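Local coordinates for malate synthase (Haloferax volcanii, PDB 3OYZ), which catalyses the magnesium-dependent Claisen condensation of acetyl-CoA with glyoxylate, followed by hydrolysis of malyl-CoA to malate and CoA, in the glyoxylate cycle, at residues N50-A53 with M58-E61; E239-R244 with V265-S270; K195-M200 with P207-L212; D345-M350 with V425-E430. All coordinates share one frame; numbering follows the deposited sequence. Where two conformers were deposited one is given.

Interaction 1. Residues N50-A53 with M58-E61. With ACO (acetyl coenzyme *a), chain B.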
# COMPACT_ATOMS: atom_id res chain seq x y z
N ASN A 50 -15.28 -13.49 -24.05
CA ASN A 50 -14.92 -14.84 -24.41
C ASN A 50 -14.10 -15.63 -23.42
O ASN A 50 -13.75 -16.78 -23.70
CB ASN A 50 -14.25 -14.86 -25.78
CG ASN A 50 -14.73 -16.07 -26.63
OD1 ASN A 50 -15.93 -16.40 -26.65
ND2 ASN A 50 -13.82 -16.72 -27.31
N GLU A 51 -13.78 -15.02 -22.27
CA GLU A 51 -12.95 -15.71 -21.28
C GLU A 51 -13.84 -16.18 -20.15
O GLU A 51 -14.75 -16.99 -20.45
CB GLU A 51 -11.81 -14.81 -20.76
CG GLU A 51 -10.77 -15.63 -19.99
CD GLU A 51 -10.38 -15.00 -18.65
OE1 GLU A 51 -11.19 -14.30 -18.05
OE2 GLU A 51 -9.29 -15.27 -18.12
N ASP A 52 -13.67 -15.69 -18.91
CA ASP A 52 -14.36 -16.35 -17.78
C ASP A 52 -15.91 -16.29 -17.78
O ASP A 52 -16.55 -17.08 -17.10
CB ASP A 52 -13.75 -16.14 -16.39
CG ASP A 52 -12.41 -16.93 -16.25
OD1 ASP A 52 -11.99 -17.65 -17.18
OD2 ASP A 52 -11.76 -16.96 -15.19
N ALA A 53 -16.50 -15.38 -18.53
CA ALA A 53 -17.97 -15.37 -18.64
C ALA A 53 -18.55 -16.54 -19.43
O ALA A 53 -19.74 -16.85 -19.28
CB ALA A 53 -18.43 -14.06 -19.26
N MET A 58 -17.58 -23.66 -25.17
CA MET A 58 -18.38 -22.67 -25.87
C MET A 58 -17.67 -21.49 -26.52
O MET A 58 -18.32 -20.62 -27.11
CB MET A 58 -19.50 -22.14 -24.98
CG MET A 58 -20.53 -23.17 -24.51
SD MET A 58 -21.67 -23.57 -25.88
CE MET A 58 -20.68 -24.39 -27.15
N ARG A 59 -16.33 -21.44 -26.44
CA ARG A 59 -15.61 -20.21 -26.76
C ARG A 59 -15.35 -20.06 -28.24
O ARG A 59 -15.26 -18.95 -28.75
CB ARG A 59 -14.25 -20.17 -26.02
CG ARG A 59 -14.46 -19.78 -24.55
CD ARG A 59 -13.12 -19.95 -23.73
NE ARG A 59 -13.41 -19.50 -22.37
CZ ARG A 59 -12.77 -19.86 -21.28
NH1 ARG A 59 -11.69 -20.61 -21.38
NH2 ARG A 59 -13.17 -19.38 -20.10
N ASP A 60 -15.24 -21.18 -28.94
CA ASP A 60 -15.20 -21.05 -30.39
C ASP A 60 -16.48 -20.50 -31.00
O ASP A 60 -16.44 -19.63 -31.87
CB ASP A 60 -14.82 -22.40 -31.00
CG ASP A 60 -13.33 -22.71 -30.80
OD1 ASP A 60 -12.97 -23.89 -30.70
OD2 ASP A 60 -12.51 -21.76 -30.66
N GLU A 61 -17.61 -20.93 -30.46
CA GLU A 61 -18.90 -20.40 -30.91
C GLU A 61 -19.07 -18.96 -30.42
O GLU A 61 -19.46 -18.06 -31.18
CB GLU A 61 -20.05 -21.29 -30.42
CG GLU A 61 -21.43 -20.76 -30.88
CD GLU A 61 -22.60 -21.67 -30.44
OE1 GLU A 61 -22.42 -22.74 -29.83
OE2 GLU A 61 -23.76 -21.26 -30.68
N1A ACO B . -25.01 -9.27 -20.29
C2A ACO B . -26.14 -9.23 -21.01
N3A ACO B . -27.34 -9.44 -20.43
C4A ACO B . -27.48 -9.72 -19.11
C5A ACO B . -26.24 -9.77 -18.29
C6A ACO B . -24.95 -9.56 -18.97
N6A ACO B . -23.84 -9.66 -18.19
N7A ACO B . -26.60 -10.07 -17.03
C8A ACO B . -27.95 -10.22 -17.04
N9A ACO B . -28.47 -9.97 -18.24
C1B ACO B . -29.94 -10.03 -18.54
C2B ACO B . -30.52 -11.20 -17.76
O2B ACO B . -30.36 -12.39 -18.53
C3B ACO B . -31.96 -10.78 -17.55
O3B ACO B . -32.55 -11.05 -18.83
P3B ACO B . -34.15 -11.32 -19.12
O7A ACO B . -34.52 -9.96 -19.69
O8A ACO B . -34.64 -11.68 -17.73
O9A ACO B . -34.23 -12.49 -20.08
C4B ACO B . -31.83 -9.28 -17.34
O4B ACO B . -30.66 -8.88 -18.07
C5B ACO B . -31.60 -8.94 -15.88
O5B ACO B . -30.75 -9.95 -15.34
P1A ACO B . -30.50 -10.11 -13.76
O1A ACO B . -31.69 -10.58 -12.99
O2A ACO B . -29.98 -8.77 -13.33
O3A ACO B . -29.35 -11.19 -13.50
P2A ACO B . -29.60 -12.77 -13.66
O4A ACO B . -30.36 -12.75 -14.95
O5A ACO B . -29.93 -13.32 -12.29
O6A ACO B . -28.14 -13.44 -13.94
CBP ACO B . -25.69 -13.61 -13.91
CCP ACO B . -26.96 -13.23 -13.15
CDP ACO B . -25.72 -15.07 -14.33
CEP ACO B . -24.53 -13.43 -12.94
CAP ACO B . -25.50 -12.78 -15.19
OAP ACO B . -25.74 -11.44 -14.79
C9P ACO B . -24.11 -12.87 -15.79
O9P ACO B . -23.74 -13.90 -16.35
N8P ACO B . -23.33 -11.78 -15.64
C7P ACO B . -21.99 -11.79 -16.21
C6P ACO B . -21.00 -12.66 -15.43
C5P ACO B . -19.63 -12.32 -15.99
O5P ACO B . -19.53 -11.47 -16.88
N4P ACO B . -18.60 -12.94 -15.42
C3P ACO B . -17.21 -12.73 -15.78
C2P ACO B . -16.72 -11.33 -15.37
S1P ACO B . -16.15 -11.67 -13.73
C ACO B . -14.63 -12.38 -13.79
O ACO B . -14.17 -12.88 -14.80
CH3 ACO B . -13.86 -12.43 -12.51
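Three hydrogen bonds join Asn50 and Glu51 to Arg59. In the straightest, Asn50 ND2 donates to Arg59 O over 3.0 Å at an N-H...O angle of 159°, with the acceptor lying in the plane of the amide. The other end of that amide is held too, since Asn50 OD1 bonds to Thr19 OG1, and a partner at each of OD1 and ND2 probably fixes the amide's rotation. The remaining two bonds are weak and converge on Glu51 O, which meets the edge of the Arg59 guanidinium: NH2 of Arg59 reaches it over 2.9 Å and NE of Arg59 over 3.4 Å. The Arg59 chain, extended from CG to NE, runs past Asn50 O to bring the guanidinium there. These residues form the turn that leads from the TIM-barrel strand 45-49 into helix 59-73, at the carboxyl-terminal end of the strand, where this fold carries its active site.

The one salt bridge across the contact is longer, 3.6 Å between Asp52 OD1 and Arg59 NH2, though carboxylate and guanidinium planes are only 14° apart. Asp52 belongs to the magnesium site, and Arg59 is placed like a second-shell cation, consistent with a part in holding Asp52.

Van der Waals contact is made with acetyl-CoA: Asp52 CB lies 3.7 Å from the acetyl oxygen O, while Ala53 CB touches the pantetheine oxygen O5P. Glu51 OE1 accepts from Asp52 N and pairs with the glyoxylate-binding Arg84.

Interaction 2. Residues E239-R244 with V265-S270; sequences EGYRER and VEANTS
Arg242 grips the carboxylate of Glu266 side-on, joining two neighbouring outer helices of the TIM barrel, 238-249 and 261-269, whose local axes run 30° from parallel and 10.4 Å apart. Its NE donates to Glu266 OE1 over 2.8 Å, nearly in the guanidinium plane, while NH2 of Arg242 reaches the syn lone pair of Glu266 OE2 at 3.0 Å. A weak third bond runs from NH2 to OE1. Each carboxylate oxygen thus has a nitrogen partner, and the remaining nitrogen of Arg242, NH1, makes a long salt bridge to Glu239 on its own helix. Glu266 meets the arginine through a turn about its CB-CG bond (chi2 -75°).

Next to this polar pair, Tyr241 presents its ring edge to Glu266 CB, with CD2 of Tyr241 4.0 Å away, and its hydroxyl packs on Ala267 CB. The hydroxyl's polar needs are met elsewhere, by Ser258 OG and Trp257 O on the barrel strand 255-258.

In the segment 265-270, Glu266 O accepts from both Thr269 N and Ser270 N. A water closes the gap between the helices: it donates to Arg242 O and lies 2.7 Å from Ser270 OG, which is also bonded to Gln249 NE2.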
# COMPACT_ATOMS: atom_id res chain seq x y z
N GLU A 239 -26.48 -1.48 -2.02
CA GLU A 239 -25.85 -0.54 -1.12
C GLU A 239 -24.32 -0.79 -1.03
O GLU A 239 -23.56 0.17 -1.03
CB GLU A 239 -26.51 -0.62 0.27
CG GLU A 239 -26.01 0.48 1.19
CD GLU A 239 -26.22 1.89 0.60
OE1 GLU A 239 -27.25 2.13 -0.09
OE2 GLU A 239 -25.34 2.76 0.84
N GLY A 240 -23.91 -2.06 -0.95
CA GLY A 240 -22.50 -2.48 -0.99
C GLY A 240 -21.78 -1.99 -2.24
O GLY A 240 -20.69 -1.47 -2.14
N TYR A 241 -22.39 -2.10 -3.41
CA TYR A 241 -21.80 -1.66 -4.66
C TYR A 241 -21.60 -0.16 -4.57
O TYR A 241 -20.51 0.33 -4.92
CB TYR A 241 -22.68 -2.04 -5.84
CG TYR A 241 -22.13 -1.97 -7.26
CD1 TYR A 241 -20.89 -2.55 -7.60
CD2 TYR A 241 -22.90 -1.38 -8.26
CE1 TYR A 241 -20.45 -2.53 -8.95
CE2 TYR A 241 -22.49 -1.35 -9.58
CZ TYR A 241 -21.27 -1.93 -9.92
OH TYR A 241 -20.95 -1.89 -11.25
N ARG A 242 -22.57 0.56 -4.01
CA ARG A 242 -22.39 2.01 -3.90
C ARG A 242 -21.25 2.40 -2.98
O ARG A 242 -20.50 3.31 -3.31
CB ARG A 242 -23.64 2.76 -3.38
CG ARG A 242 -24.78 2.85 -4.36
CD ARG A 242 -26.04 3.31 -3.61
NE ARG A 242 -27.09 3.34 -4.60
CZ ARG A 242 -28.38 3.52 -4.33
NH1 ARG A 242 -28.76 3.70 -3.08
NH2 ARG A 242 -29.26 3.53 -5.33
N GLU A 243 -21.17 1.77 -1.82
CA GLU A 243 -20.10 2.07 -0.85
C GLU A 243 -18.69 1.72 -1.45
O GLU A 243 -17.72 2.44 -1.18
CB GLU A 243 -20.30 1.17 0.38
CG GLU A 243 -21.49 1.67 1.23
CD GLU A 243 -21.79 0.75 2.42
OE1 GLU A 243 -21.23 -0.38 2.51
OE2 GLU A 243 -22.64 1.14 3.25
N ARG A 244 -18.60 0.62 -2.20
CA ARG A 244 -17.33 0.24 -2.86
C ARG A 244 -16.96 1.31 -3.89
O ARG A 244 -15.80 1.76 -3.96
CB ARG A 244 -17.48 -1.13 -3.52
CG ARG A 244 -16.25 -1.50 -4.36
CD ARG A 244 -14.98 -1.42 -3.39
NE ARG A 244 -13.94 -2.17 -4.07
CZ ARG A 244 -13.56 -3.40 -3.77
NH1 ARG A 244 -14.04 -4.06 -2.69
NH2 ARG A 244 -12.72 -3.94 -4.62
N VAL A 265 -26.44 0.69 -14.47
CA VAL A 265 -27.14 1.94 -14.17
C VAL A 265 -26.55 2.52 -12.91
O VAL A 265 -26.27 3.70 -12.86
CB VAL A 265 -28.68 1.74 -13.94
CG1 VAL A 265 -29.31 3.09 -13.47
CG2 VAL A 265 -29.36 1.24 -15.23
N GLU A 266 -26.43 1.75 -11.84
CA GLU A 266 -25.85 2.30 -10.59
C GLU A 266 -24.45 2.91 -10.78
O GLU A 266 -24.14 4.04 -10.38
CB GLU A 266 -25.76 1.18 -9.55
CG GLU A 266 -27.12 0.81 -8.97
CD GLU A 266 -27.65 1.84 -7.95
OE1 GLU A 266 -26.85 2.52 -7.28
OE2 GLU A 266 -28.88 2.00 -7.83
N ALA A 267 -23.61 2.18 -11.51
CA ALA A 267 -22.22 2.62 -11.65
C ALA A 267 -22.15 3.80 -12.60
O ALA A 267 -21.24 4.61 -12.50
CB ALA A 267 -21.34 1.43 -12.15
N ASN A 268 -23.09 3.97 -13.52
CA ASN A 268 -23.13 5.19 -14.37
C ASN A 268 -23.50 6.47 -13.63
O ASN A 268 -23.07 7.59 -13.99
CB ASN A 268 -24.07 5.04 -15.58
CG ASN A 268 -23.39 4.47 -16.79
OD1 ASN A 268 -22.17 4.63 -16.98
ND2 ASN A 268 -24.16 3.73 -17.61
N THR A 269 -24.25 6.31 -12.55
CA THR A 269 -24.75 7.46 -11.79
C THR A 269 -23.87 7.81 -10.62
O THR A 269 -23.71 8.98 -10.27
CB THR A 269 -26.12 7.10 -11.08
OG1 THR A 269 -26.92 6.28 -11.93
CG2 THR A 269 -26.87 8.34 -10.74
N SER A 270 -23.31 6.79 -9.98
CA SER A 270 -22.54 7.03 -8.77
C SER A 270 -21.46 8.12 -8.83
O SER A 270 -21.40 8.89 -7.89
CB SER A 270 -21.90 5.74 -8.26
OG SER A 270 -20.83 6.13 -7.39
O HOH W 1 -21.66 5.21 -4.98

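Interaction 3. Residues K195-M200 with P207-L212. With K (potassium ion), chain F.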
# COMPACT_ATOMS: atom_id res chain seq x y z
N LYS A 195 -6.98 -15.57 -5.77
CA LYS A 195 -6.41 -16.87 -6.09
C LYS A 195 -4.87 -16.83 -6.11
O LYS A 195 -4.14 -17.57 -5.46
CB LYS A 195 -6.96 -17.32 -7.46
CG LYS A 195 -6.23 -18.48 -8.17
CD LYS A 195 -6.80 -18.87 -9.54
CE LYS A 195 -6.52 -17.96 -10.73
NZ LYS A 195 -5.17 -17.33 -10.64
N ASP A 196 -4.36 -15.91 -6.93
CA ASP A 196 -2.91 -15.80 -7.13
C ASP A 196 -2.21 -15.43 -5.84
O ASP A 196 -1.12 -15.91 -5.58
CB ASP A 196 -2.64 -14.80 -8.30
CG ASP A 196 -1.11 -14.71 -8.63
OD1 ASP A 196 -0.60 -15.66 -9.24
OD2 ASP A 196 -0.39 -13.74 -8.27
N MET A 197 -2.83 -14.58 -5.01
CA MET A 197 -2.28 -14.15 -3.74
C MET A 197 -2.51 -15.22 -2.65
O MET A 197 -1.87 -15.11 -1.57
CB MET A 197 -2.87 -12.78 -3.32
CG MET A 197 -2.53 -11.60 -4.36
SD MET A 197 -0.75 -11.15 -4.01
CE MET A 197 -1.05 -10.04 -2.63
N ARG A 198 -3.34 -16.24 -2.93
CA ARG A 198 -3.65 -17.29 -1.92
C ARG A 198 -4.40 -16.73 -0.71
O ARG A 198 -4.23 -17.19 0.41
CB ARG A 198 -2.47 -18.20 -1.49
CG ARG A 198 -1.74 -18.76 -2.72
CD ARG A 198 -0.74 -19.88 -2.51
NE ARG A 198 0.20 -19.59 -1.45
CZ ARG A 198 0.99 -20.52 -0.92
NH1 ARG A 198 0.91 -21.78 -1.36
NH2 ARG A 198 1.81 -20.21 0.07
N ALA A 199 -5.30 -15.78 -0.93
CA ALA A 199 -5.92 -15.18 0.20
C ALA A 199 -7.14 -16.04 0.58
O ALA A 199 -7.70 -16.75 -0.25
CB ALA A 199 -6.33 -13.75 -0.11
N MET A 200 -7.60 -15.86 1.80
CA MET A 200 -8.85 -16.50 2.20
C MET A 200 -9.58 -15.66 3.21
O MET A 200 -9.03 -14.80 3.91
CB MET A 200 -8.63 -17.96 2.60
CG MET A 200 -7.81 -18.21 3.84
SD MET A 200 -7.29 -19.96 3.85
CE MET A 200 -6.47 -19.86 5.39
N PRO A 207 -11.63 -10.53 -0.39
CA PRO A 207 -11.03 -9.43 0.36
C PRO A 207 -11.20 -8.09 -0.41
O PRO A 207 -11.37 -8.02 -1.62
CB PRO A 207 -9.51 -9.78 0.37
CG PRO A 207 -9.41 -11.17 -0.06
CD PRO A 207 -10.65 -11.51 -0.89
N ALA A 208 -11.05 -6.97 0.28
CA ALA A 208 -11.20 -5.65 -0.31
C ALA A 208 -9.98 -5.12 -1.10
O ALA A 208 -10.13 -4.23 -1.97
CB ALA A 208 -11.63 -4.69 0.82
N TRP A 209 -8.80 -5.68 -0.83
CA TRP A 209 -7.50 -5.30 -1.50
C TRP A 209 -7.35 -3.81 -1.76
O TRP A 209 -7.12 -3.38 -2.90
CB TRP A 209 -7.44 -6.02 -2.84
CG TRP A 209 -7.47 -7.51 -2.75
CD1 TRP A 209 -8.39 -8.37 -3.26
CD2 TRP A 209 -6.42 -8.31 -2.19
NE1 TRP A 209 -7.98 -9.65 -3.04
CE2 TRP A 209 -6.76 -9.65 -2.39
CE3 TRP A 209 -5.19 -7.99 -1.59
CZ2 TRP A 209 -5.95 -10.71 -1.94
CZ3 TRP A 209 -4.35 -9.04 -1.19
CH2 TRP A 209 -4.76 -10.39 -1.35
N PRO A 210 -7.38 -2.99 -0.70
CA PRO A 210 -7.23 -1.55 -0.95
C PRO A 210 -5.93 -1.19 -1.63
O PRO A 210 -5.90 -0.30 -2.47
CB PRO A 210 -7.22 -0.90 0.47
CG PRO A 210 -7.08 -2.05 1.44
CD PRO A 210 -7.41 -3.36 0.73
N GLU A 211 -4.84 -1.86 -1.26
CA GLU A 211 -3.53 -1.55 -1.88
C GLU A 211 -3.45 -1.87 -3.35
O GLU A 211 -2.85 -1.10 -4.12
CB GLU A 211 -2.33 -2.24 -1.21
CG GLU A 211 -2.22 -1.92 0.29
CD GLU A 211 -3.10 -2.81 1.19
OE1 GLU A 211 -3.92 -3.63 0.68
OE2 GLU A 211 -3.00 -2.63 2.43
N LEU A 212 -4.10 -2.96 -3.76
CA LEU A 212 -4.15 -3.25 -5.19
C LEU A 212 -4.79 -2.10 -5.96
O LEU A 212 -4.29 -1.71 -6.99
CB LEU A 212 -4.88 -4.55 -5.49
CG LEU A 212 -5.13 -4.86 -6.95
CD1 LEU A 212 -3.89 -4.98 -7.87
CD2 LEU A 212 -6.15 -6.00 -7.16
K K F . 0.71 -14.55 -1.02
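The six-membered end of the Trp209 indole lodges against Met197 and Ala199. Met197 curls against the six-membered ring: its CB sits 3.6 Å from Trp209 CH2, and bends at chi2 and chi3 (-77° and -83°) bring the methyl CE back to within 3.7 Å of Trp209 CZ3. The methyl of Ala199 fills the next position, with CB 3.6 Å from Trp209 CZ2. Pro207 rounds off the hollow, its CG resting 4.0 Å from Ala199 CB, while its own CB lies over one face of the indole, offset toward the rim.

This buried cluster marks where the short helix 190-197 that follows barrel strand 183-188 gives way to the loop before helix 210-223. Arg198, with positive phi, ends the first helix in a Schellman motif, and the turn carries Ala199 round to the indole. Trp209, at the N-cap position of the second helix, is anchored through NE1 to Thr194 OG1 and meets the Tyr193 ring edge-to-face.

On the backbone side, Met197 O binds a potassium ion at 2.7 Å. Ser217, Ser221 and Gly252 of the third subunit bind the same ion.

Interaction 4. Residues D345-M350 with V425-E430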
# COMPACT_ATOMS: atom_id res chain seq x y z
N ASP A 345 -19.05 -27.51 3.14
CA ASP A 345 -19.72 -26.47 2.35
C ASP A 345 -18.90 -26.01 1.13
O ASP A 345 -19.42 -25.92 0.01
CB ASP A 345 -20.04 -25.28 3.25
CG ASP A 345 -21.14 -25.58 4.24
OD1 ASP A 345 -22.17 -26.16 3.83
OD2 ASP A 345 -20.96 -25.21 5.43
N ILE A 346 -17.61 -25.74 1.37
CA ILE A 346 -16.69 -25.31 0.30
C ILE A 346 -16.62 -26.28 -0.89
O ILE A 346 -16.86 -25.87 -2.05
CB ILE A 346 -15.26 -25.00 0.84
CG1 ILE A 346 -15.28 -23.68 1.63
CG2 ILE A 346 -14.30 -24.91 -0.32
CD1 ILE A 346 -14.38 -23.70 2.83
N VAL A 347 -16.33 -27.54 -0.61
CA VAL A 347 -16.43 -28.55 -1.66
C VAL A 347 -17.78 -28.58 -2.40
O VAL A 347 -17.82 -28.73 -3.63
CB VAL A 347 -16.21 -29.94 -1.02
CG1 VAL A 347 -16.19 -31.01 -2.11
CG2 VAL A 347 -14.97 -29.92 -0.09
N ASP A 348 -18.88 -28.41 -1.67
CA ASP A 348 -20.21 -28.39 -2.28
C ASP A 348 -20.33 -27.25 -3.30
O ASP A 348 -20.79 -27.47 -4.44
CB ASP A 348 -21.31 -28.20 -1.21
CG ASP A 348 -21.62 -29.48 -0.38
OD1 ASP A 348 -21.12 -30.56 -0.74
OD2 ASP A 348 -22.33 -29.39 0.66
N SER A 349 -19.96 -26.03 -2.90
CA SER A 349 -20.05 -24.89 -3.83
C SER A 349 -19.24 -25.14 -5.10
O SER A 349 -19.67 -24.77 -6.19
CB SER A 349 -19.58 -23.60 -3.18
OG SER A 349 -20.23 -23.46 -1.94
N MET A 350 -18.12 -25.84 -4.95
CA MET A 350 -17.21 -26.10 -6.06
C MET A 350 -17.74 -27.12 -7.07
O MET A 350 -17.70 -26.88 -8.29
CB MET A 350 -15.82 -26.47 -5.51
CG MET A 350 -14.98 -25.29 -4.98
SD MET A 350 -13.37 -25.76 -4.30
CE MET A 350 -12.65 -26.71 -5.64
N VAL A 425 -12.44 -35.74 5.84
CA VAL A 425 -11.04 -35.77 5.46
C VAL A 425 -10.79 -36.38 4.10
O VAL A 425 -10.02 -35.82 3.31
CB VAL A 425 -10.13 -36.41 6.53
CG1 VAL A 425 -8.70 -36.59 6.02
CG2 VAL A 425 -10.12 -35.59 7.80
N GLU A 426 -11.42 -37.52 3.81
CA GLU A 426 -11.03 -38.30 2.63
C GLU A 426 -11.69 -37.64 1.45
O GLU A 426 -11.15 -37.66 0.34
CB GLU A 426 -11.38 -39.79 2.73
CG GLU A 426 -10.45 -40.63 3.64
CD GLU A 426 -8.94 -40.28 3.57
OE1 GLU A 426 -8.37 -40.12 2.45
OE2 GLU A 426 -8.30 -40.18 4.65
N ARG A 427 -12.81 -36.97 1.70
CA ARG A 427 -13.42 -36.14 0.65
C ARG A 427 -12.56 -34.95 0.20
O ARG A 427 -12.44 -34.72 -1.01
CB ARG A 427 -14.80 -35.65 1.10
CG ARG A 427 -15.67 -35.22 -0.06
CD ARG A 427 -17.13 -35.37 0.29
NE ARG A 427 -17.83 -34.12 0.55
CZ ARG A 427 -18.32 -33.32 -0.40
NH1 ARG A 427 -18.15 -33.60 -1.69
NH2 ARG A 427 -18.98 -32.22 -0.04
N ALA A 428 -11.98 -34.21 1.16
CA ALA A 428 -11.10 -33.05 0.96
C ALA A 428 -9.88 -33.48 0.17
O ALA A 428 -9.54 -32.88 -0.85
CB ALA A 428 -10.63 -32.48 2.28
N MET A 429 -9.26 -34.56 0.64
CA MET A 429 -8.14 -35.14 -0.07
C MET A 429 -8.43 -35.52 -1.51
O MET A 429 -7.46 -35.72 -2.22
CB MET A 429 -7.48 -36.30 0.67
CG MET A 429 -6.95 -35.94 2.04
SD MET A 429 -5.95 -34.43 1.94
CE MET A 429 -4.38 -34.96 1.28
N GLU A 430 -9.68 -35.53 -1.96
CA GLU A 430 -9.99 -35.87 -3.35
C GLU A 430 -10.03 -34.71 -4.34
O GLU A 430 -9.75 -34.91 -5.52
CB GLU A 430 -11.36 -36.55 -3.50
CG GLU A 430 -11.61 -37.79 -2.64
CD GLU A 430 -11.09 -39.07 -3.25
OE1 GLU A 430 -9.96 -39.06 -3.80
OE2 GLU A 430 -11.82 -40.09 -3.16
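Arg427 lays its guanidinium against two neighbours on helix 343-358, one over a face and one at an edge. Val347 CG1 packs over one face, 3.3 Å from Arg427 NH1 and 3.6 Å from Arg427 CZ. Asp348 takes the edge, where OD1 lies 2.8 Å from Arg427 NH2 in a salt bridge whose hydrogen bond is weak, bent to 129° at the hydrogen. The carboxylate plane is turned 38° from that of the guanidinium, and the two side chains approach at about a right angle.

Torsions place both partners. CG1 of Val347 points opposite the backbone N (chi1 -176°), which sets that methyl against the guanidinium. Arg427 bends at chi3, turning its flat end over the valine instead of running straight on.

The contact joins helix 343-358 to helix 422-428 in the C-terminal helical region beyond the TIM barrel, far from the active site. Val347 and Ala428 are the closest backbone positions across it, their CA atoms 7.5 Å apart.

Beyond the two segments, Asp344 OD1 and Glu351 OE2 of the same helix also pair directly with Arg427, the first with NE and the second with NH1, so that with Asp348 each guanidinium nitrogen has a carboxylate partner. Helix 422-428 is itself packed on helices 397-408 and 413-420, with Gln403 NE2 donating to Ala428 O. Asp345 OD2 ties helix 343-358 to Tyr339 OH of strand 337-339.

Along the chain the four contacts follow one another in series, without nesting or crossing. Interaction 1 closes a short loop, tying the end of barrel strand 45-49 to the start of helix 59-73. Interaction 3 comes next, closing a six-residue loop between helices 190-197 and 210-223, and interaction 2 then spans strand 255-258 to join helices 238-249 and 261-269. Interaction 4 closes the longest loop, spanning the 74 residues between its segments within the C-terminal region. Interactions 2 and 3 touch, through Arg244 NH2 and Ala208 O at 3.7 Å, and both reach the second subunit. Interaction 1 lies across the chain's centre from both, while interactions 2 and 4 are farthest apart, their centres 35 Å from each other.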